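Local coordinates for tyrosinase (Burkholderia thailandensis, PDB 5ZRD), which probably hydroxylates monophenols to catechol derivatives at a dinuclear copper centre, as a tyrosinase that works efficiently at acidic pH, at residues A[338-343]-A[388-393]. Numbering follows the deposited sequence.
Sequences DRLDII and DCINIE
The N-cap asparagine of helix 392-396 also ties its turn to a loop in the di-copper tyrosinase fold: 338-343, which follows helix 315-334, meets 388-393, where the short helix begins, away from the copper site. The packed part centres on I390. Its CG2 methyl, anti to the backbone N, lies against the D338-R339 peptide, 3.7 Å from D338 C, and the same CG2 lies 4.0 Å from L340 CG. The other branch of I390, CG1, passes L340 CD1 at 4.1 Å; the two side chains run antiparallel, flank to flank. A beta-branched residue suits this place, since one arm can cover the peptide while the other lies along the leucine. L340 in turn rests on W330 of helix 315-334, and the carbonyl of I390 is held by Q331, so both loop pieces lean on that helix.

The D338 end is looser and open to solvent. D338 CB points away from the other piece, yet CG sits beside the backbone N (chi1 -63°), which brings the carboxylate back beside the amide of N391, the two planes 46° apart. A carboxamide suits the place: N391 OD1 caps the helix, accepting from R394 N and, weakly, from E393 N, which leaves the NH2 to face an acid. CG anti to the backbone N (chi1 -176°) puts that amide beside the carboxylate, and buried N391 packs on W328 of helix 315-334. N391 ND2 donates to D338 OD1 over 3.0 Å; D338 OD1 lies near the amide plane, while ND2 reaches it from above the carboxylate plane.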
loop_
_atom_site.group_PDB
_atom_site.type_symbol
_atom_site.label_atom_id
_atom_site.label_comp_id
_atom_site.label_asym_id
_atom_site.label_seq_id
_atom_site.Cartn_x
_atom_site.Cartn_y
_atom_site.Cartn_z
ATOM N N ASP A 338 41.687 14.077 -15.523
ATOM C CA ASP A 338 41.976 12.821 -14.781
ATOM C C ASP A 338 41.413 12.739 -13.387
ATOM O O ASP A 338 41.575 11.748 -12.705
ATOM C CB ASP A 338 43.481 12.543 -14.750
ATOM C CG ASP A 338 44.062 12.312 -16.123
ATOM O OD1 ASP A 338 43.977 11.162 -16.605
ATOM O OD2 ASP A 338 44.555 13.265 -16.761
ATOM N N ARG A 339 40.736 13.761 -12.932
ATOM C CA ARG A 339 40.102 13.669 -11.637
ATOM C C ARG A 339 38.872 14.567 -11.650
ATOM O O ARG A 339 38.834 15.609 -12.315
ATOM C CB ARG A 339 41.033 14.053 -10.485
ATOM C CG ARG A 339 41.782 15.364 -10.676
ATOM C CD ARG A 339 42.787 15.555 -9.550
ATOM N NE ARG A 339 43.162 16.953 -9.325
ATOM C CZ ARG A 339 43.866 17.397 -8.276
ATOM N NH1 ARG A 339 44.240 18.666 -8.215
ATOM N NH2 ARG A 339 44.208 16.572 -7.299
ATOM N N LEU A 340 37.887 14.093 -10.921
ATOM C CA LEU A 340 36.686 14.821 -10.647
ATOM C C LEU A 340 36.494 14.776 -9.135
ATOM O O LEU A 340 36.979 13.859 -8.473
ATOM C CB LEU A 340 35.504 14.173 -11.383
ATOM C CG LEU A 340 35.553 14.240 -12.909
ATOM C CD1 LEU A 340 34.383 13.477 -13.513
ATOM C CD2 LEU A 340 35.523 15.677 -13.397
ATOM N N ASP A 341 35.796 15.757 -8.613
ATOM C CA ASP A 341 35.353 15.699 -7.251
ATOM C C ASP A 341 33.904 16.187 -7.260
ATOM O O ASP A 341 33.484 16.907 -8.141
ATOM C CB ASP A 341 36.252 16.577 -6.372
ATOM C CG ASP A 341 36.444 17.979 -6.949
ATOM O OD1 ASP A 341 37.323 18.174 -7.819
ATOM O OD2 ASP A 341 35.718 18.892 -6.548
ATOM N N ILE A 342 33.181 15.762 -6.244
ATOM C CA ILE A 342 31.820 16.054 -6.010
ATOM C C ILE A 342 31.700 16.549 -4.572
ATOM O O ILE A 342 32.275 15.966 -3.684
ATOM C CB ILE A 342 31.014 14.774 -6.291
ATOM C CG1 ILE A 342 31.049 14.497 -7.798
ATOM C CG2 ILE A 342 29.589 14.841 -5.744
ATOM C CD1 ILE A 342 30.058 13.494 -8.268
ATOM N N ILE A 343 31.002 17.656 -4.350
ATOM C CA ILE A 343 30.792 18.147 -2.987
ATOM C C ILE A 343 29.808 17.240 -2.270
ATOM O O ILE A 343 28.651 17.188 -2.657
ATOM C CB ILE A 343 30.268 19.584 -3.027
ATOM C CG1 ILE A 343 31.338 20.527 -3.577
ATOM C CG2 ILE A 343 29.740 20.009 -1.670
ATOM C CD1 ILE A 343 30.761 21.781 -4.207
ATOM N N ASP A 388 35.362 4.998 -13.830
ATOM C CA ASP A 388 35.785 4.320 -15.042
ATOM C C ASP A 388 35.738 5.156 -16.332
ATOM O O ASP A 388 36.202 4.641 -17.346
ATOM C CB ASP A 388 34.907 3.081 -15.255
ATOM C CG ASP A 388 34.971 2.110 -14.090
ATOM O OD1 ASP A 388 36.104 1.781 -13.683
ATOM O OD2 ASP A 388 33.909 1.702 -13.551
ATOM N N CYS A 389 35.225 6.409 -16.323
ATOM C CA CYS A 389 35.070 7.196 -17.610
ATOM C C CYS A 389 35.387 8.683 -17.425
ATOM O O CYS A 389 34.832 9.592 -18.120
ATOM C CB CYS A 389 33.678 7.044 -18.208
ATOM S SG CYS A 389 32.346 7.485 -17.061
ATOM N N ILE A 390 36.362 8.949 -16.567
ATOM C CA ILE A 390 36.843 10.324 -16.417
ATOM C C ILE A 390 37.683 10.718 -17.644
ATOM O O ILE A 390 37.485 11.772 -18.272
ATOM C CB ILE A 390 37.579 10.487 -15.078
ATOM C CG1 ILE A 390 36.649 10.080 -13.929
ATOM C CG2 ILE A 390 38.111 11.908 -14.921
ATOM C CD1 ILE A 390 37.249 10.163 -12.560
ATOM N N ASN A 391 38.609 9.868 -18.029
ATOM C CA ASN A 391 39.503 10.234 -19.084
ATOM C C ASN A 391 39.134 9.414 -20.311
ATOM O O ASN A 391 39.415 8.204 -20.354
ATOM C CB ASN A 391 40.967 9.996 -18.709
ATOM C CG ASN A 391 41.910 10.479 -19.787
ATOM O OD1 ASN A 391 41.676 10.247 -20.972
ATOM N ND2 ASN A 391 42.949 11.198 -19.394
ATOM N N ILE A 392 38.535 10.066 -21.300
ATOM C CA ILE A 392 38.042 9.284 -22.425
ATOM C C ILE A 392 39.215 8.633 -23.200
ATOM O O ILE A 392 39.000 7.587 -23.788
ATOM C CB ILE A 392 37.143 10.115 -23.369
ATOM C CG1 ILE A 392 37.879 11.311 -23.957
ATOM C CG2 ILE A 392 35.852 10.528 -22.682
ATOM C CD1 ILE A 392 37.103 12.036 -25.032
ATOM N N GLU A 393 40.406 9.245 -23.259
ATOM C CA GLU A 393 41.544 8.711 -24.057
ATOM C C GLU A 393 42.161 7.507 -23.314
ATOM O O GLU A 393 42.195 6.400 -23.847
ATOM C CB GLU A 393 42.567 9.814 -24.333
ATOM C CG GLU A 393 42.021 10.966 -25.155
ATOM C CD GLU A 393 42.912 12.206 -25.297
ATOM O OE1 GLU A 393 43.817 12.394 -24.443
ATOM O OE2 GLU A 393 42.693 13.011 -26.253
#